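Local coordinates for protein HTH-type transcriptional regulator YgaV (Escherichia coli K12, PDB 3CUO) that regulates large-scale gene expression in response to sulfide, working as both repressor and activator and repressing many anaerobic respiratory genes when sulfide compounds are absent, at residues Q71-A74 against Q75-L78. Sequence-based numbering, arbitrary orientation.
Sequences QRDA and QRIL
Asp73 folds its carboxylate back over the turn that leads to Arg76, and one oxygen collects two backbone amides. Gln75 N comes to OD1 of Asp73 from above the carboxylate plane, at 2.9 Å and with a bent N-H...O angle of 143°, which makes an Asx turn; Arg76 N adds a second bond to the same Asp73 OD1 at 2.8 Å, nearly in line with the C-O bond. Asp73 places CG between its backbone N and carbonyl carbon (chi1 66°), which swings the acid across the bend. The other oxygen, OD2, lies over the centre of the Arg76 guanidinium, 3.1 Å from NH2, in a salt bridge made by charge alone, since no N-H points at it. Leu78 CD1 lies against the opposite face of that guanidinium, offset toward its rim. An asparagine in place of Asp73 would probably leave the Arg76 guanidinium without its compensating charge and freer to turn away from the bend. The segments form the tip of the beta hairpin of strands 68-72 and 77-81, the wing of the winged helix-turn-helix fold of the ArsR family. Next along the hairpin, Asp73 N donates to Arg76 O (3.0 Å, 171°), and Gln71 and Leu78 form an antiparallel hydrogen-bonded pair through both of their backbone N-H and C=O groups. On the sheet face bearing Arg72 and Ile77 the two side chains run side by side and meet closely, Arg72 CG 3.4 Å from Ile77 CG1. The solvent side is looser: Arg72 is exposed, and at the tip the amide of exposed Gln75 lies loosely beside the methyl of the preceding Ala74, with Gln75 OE1 3.8 Å from Ala74 CB.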
ATOM      1  N   GLN A  71      -0.303  24.180   4.970  1.00 36.81           N
ATOM      2  CA  GLN A  71      -0.420  25.490   5.603  1.00 36.70           C
ATOM      3  C   GLN A  71       0.012  26.550   4.639  1.00 37.15           C
ATOM      4  O   GLN A  71       1.109  26.445   4.099  1.00 37.09           O
ATOM      5  CB  GLN A  71       0.435  25.547   6.867  1.00 38.42           C
ATOM      6  CG  GLN A  71       0.181  24.357   7.833  1.00 45.36           C
ATOM      7  CD  GLN A  71      -0.786  24.650   9.008  1.00 49.37           C
ATOM      8  OE1 GLN A  71      -0.683  25.705   9.675  1.00 58.77           O
ATOM      9  NE2 GLN A  71      -1.677  23.700   9.300  1.00 54.46           N
ATOM     10  N   ARG A  72      -0.810  27.577   4.445  1.00 38.31           N
ATOM     11  CA  ARG A  72      -0.623  28.593   3.422  1.00 39.24           C
ATOM     12  C   ARG A  72      -0.580  30.003   4.026  1.00 39.18           C
ATOM     13  O   ARG A  72      -1.390  30.356   4.878  1.00 36.16           O
ATOM     14  CB  ARG A  72      -1.757  28.620   2.360  1.00 38.90           C
ATOM     15  CG  ARG A  72      -1.242  29.295   1.087  1.00 43.12           C
ATOM     16  CD  ARG A  72      -2.159  30.154   0.297  1.00 44.78           C
ATOM     17  NE  ARG A  72      -3.192  29.320  -0.279  1.00 52.62           N
ATOM     18  CZ  ARG A  72      -4.019  29.725  -1.235  1.00 56.11           C
ATOM     19  NH1 ARG A  72      -3.906  30.950  -1.753  1.00 59.36           N
ATOM     20  NH2 ARG A  72      -4.964  28.900  -1.663  1.00 56.29           N
ATOM     21  N   ASP A  73       0.346  30.794   3.533  1.00 39.53           N
ATOM     22  CA  ASP A  73       0.406  32.237   3.858  1.00 41.22           C
ATOM     23  C   ASP A  73       0.597  33.007   2.552  1.00 42.12           C
ATOM     24  O   ASP A  73       0.438  32.434   1.471  1.00 43.10           O
ATOM     25  CB  ASP A  73       1.483  32.509   4.908  1.00 40.20           C
ATOM     26  CG  ASP A  73       2.912  32.233   4.410  1.00 44.90           C
ATOM     27  OD1 ASP A  73       3.159  32.014   3.217  1.00 41.90           O
ATOM     28  OD2 ASP A  73       3.814  32.238   5.249  1.00 51.02           O
ATOM     29  N   ALA A  74       0.920  34.284   2.624  1.00 42.48           N
ATOM     30  CA  ALA A  74       1.072  35.098   1.405  1.00 43.99           C
ATOM     31  C   ALA A  74       2.198  34.618   0.528  1.00 45.63           C
ATOM     32  O   ALA A  74       2.174  34.869  -0.668  1.00 48.30           O
ATOM     33  CB  ALA A  74       1.313  36.558   1.732  1.00 43.54           C
ATOM     34  N   GLN A  75       3.184  33.929   1.097  1.00 46.23           N
ATOM     35  CA  GLN A  75       4.386  33.625   0.375  1.00 46.45           C
ATOM     36  C   GLN A  75       4.481  32.187  -0.122  1.00 46.40           C
ATOM     37  O   GLN A  75       5.016  31.955  -1.201  1.00 47.47           O
ATOM     38  CB  GLN A  75       5.598  33.963   1.258  1.00 47.36           C
ATOM     39  CG  GLN A  75       5.612  35.385   1.839  1.00 50.67           C
ATOM     40  CD  GLN A  75       5.463  36.504   0.790  1.00 54.40           C
ATOM     41  OE1 GLN A  75       4.896  37.571   1.079  1.00 55.43           O
ATOM     42  NE2 GLN A  75       5.973  36.265  -0.422  1.00 56.09           N
ATOM     43  N   ARG A  76       4.009  31.220   0.664  1.00 44.30           N
ATOM     44  CA  ARG A  76       4.256  29.814   0.392  1.00 44.88           C
ATOM     45  C   ARG A  76       3.181  28.911   1.010  1.00 41.08           C
ATOM     46  O   ARG A  76       2.402  29.358   1.854  1.00 37.28           O
ATOM     47  CB  ARG A  76       5.615  29.427   0.998  1.00 46.73           C
ATOM     48  CG  ARG A  76       5.830  30.190   2.341  1.00 50.09           C
ATOM     49  CD  ARG A  76       6.611  29.374   3.366  1.00 52.89           C
ATOM     50  NE  ARG A  76       6.494  29.896   4.753  1.00 55.57           N
ATOM     51  CZ  ARG A  76       5.463  29.730   5.593  1.00 58.14           C
ATOM     52  NH1 ARG A  76       4.312  29.093   5.236  1.00 61.62           N
ATOM     53  NH2 ARG A  76       5.579  30.214   6.836  1.00 58.76           N
ATOM     54  N   ILE A  77       3.151  27.685   0.505  1.00 38.92           N
ATOM     55  CA  ILE A  77       2.404  26.565   1.054  1.00 40.23           C
ATOM     56  C   ILE A  77       3.416  25.548   1.493  1.00 37.83           C
ATOM     57  O   ILE A  77       4.346  25.184   0.725  1.00 37.94           O
ATOM     58  CB  ILE A  77       1.447  25.898   0.031  1.00 39.78           C
ATOM     59  CG1 ILE A  77       0.521  26.906  -0.622  1.00 43.15           C
ATOM     60  CG2 ILE A  77       0.650  24.723   0.643  1.00 39.44           C
ATOM     61  CD1 ILE A  77       0.562  26.814  -2.119  1.00 49.74           C
ATOM     62  N   LEU A  78       3.192  25.036   2.687  1.00 36.32           N
ATOM     63  CA  LEU A  78       4.009  24.014   3.293  1.00 37.43           C
ATOM     64  C   LEU A  78       3.130  22.803   3.616  1.00 38.02           C
ATOM     65  O   LEU A  78       1.991  22.962   4.005  1.00 36.38           O
ATOM     66  CB  LEU A  78       4.595  24.561   4.603  1.00 39.80           C
ATOM     67  CG  LEU A  78       5.364  25.899   4.534  1.00 41.50           C
ATOM     68  CD1 LEU A  78       5.832  26.348   5.933  1.00 43.58           C
ATOM     69  CD2 LEU A  78       6.570  25.828   3.541  1.00 41.39           C
TER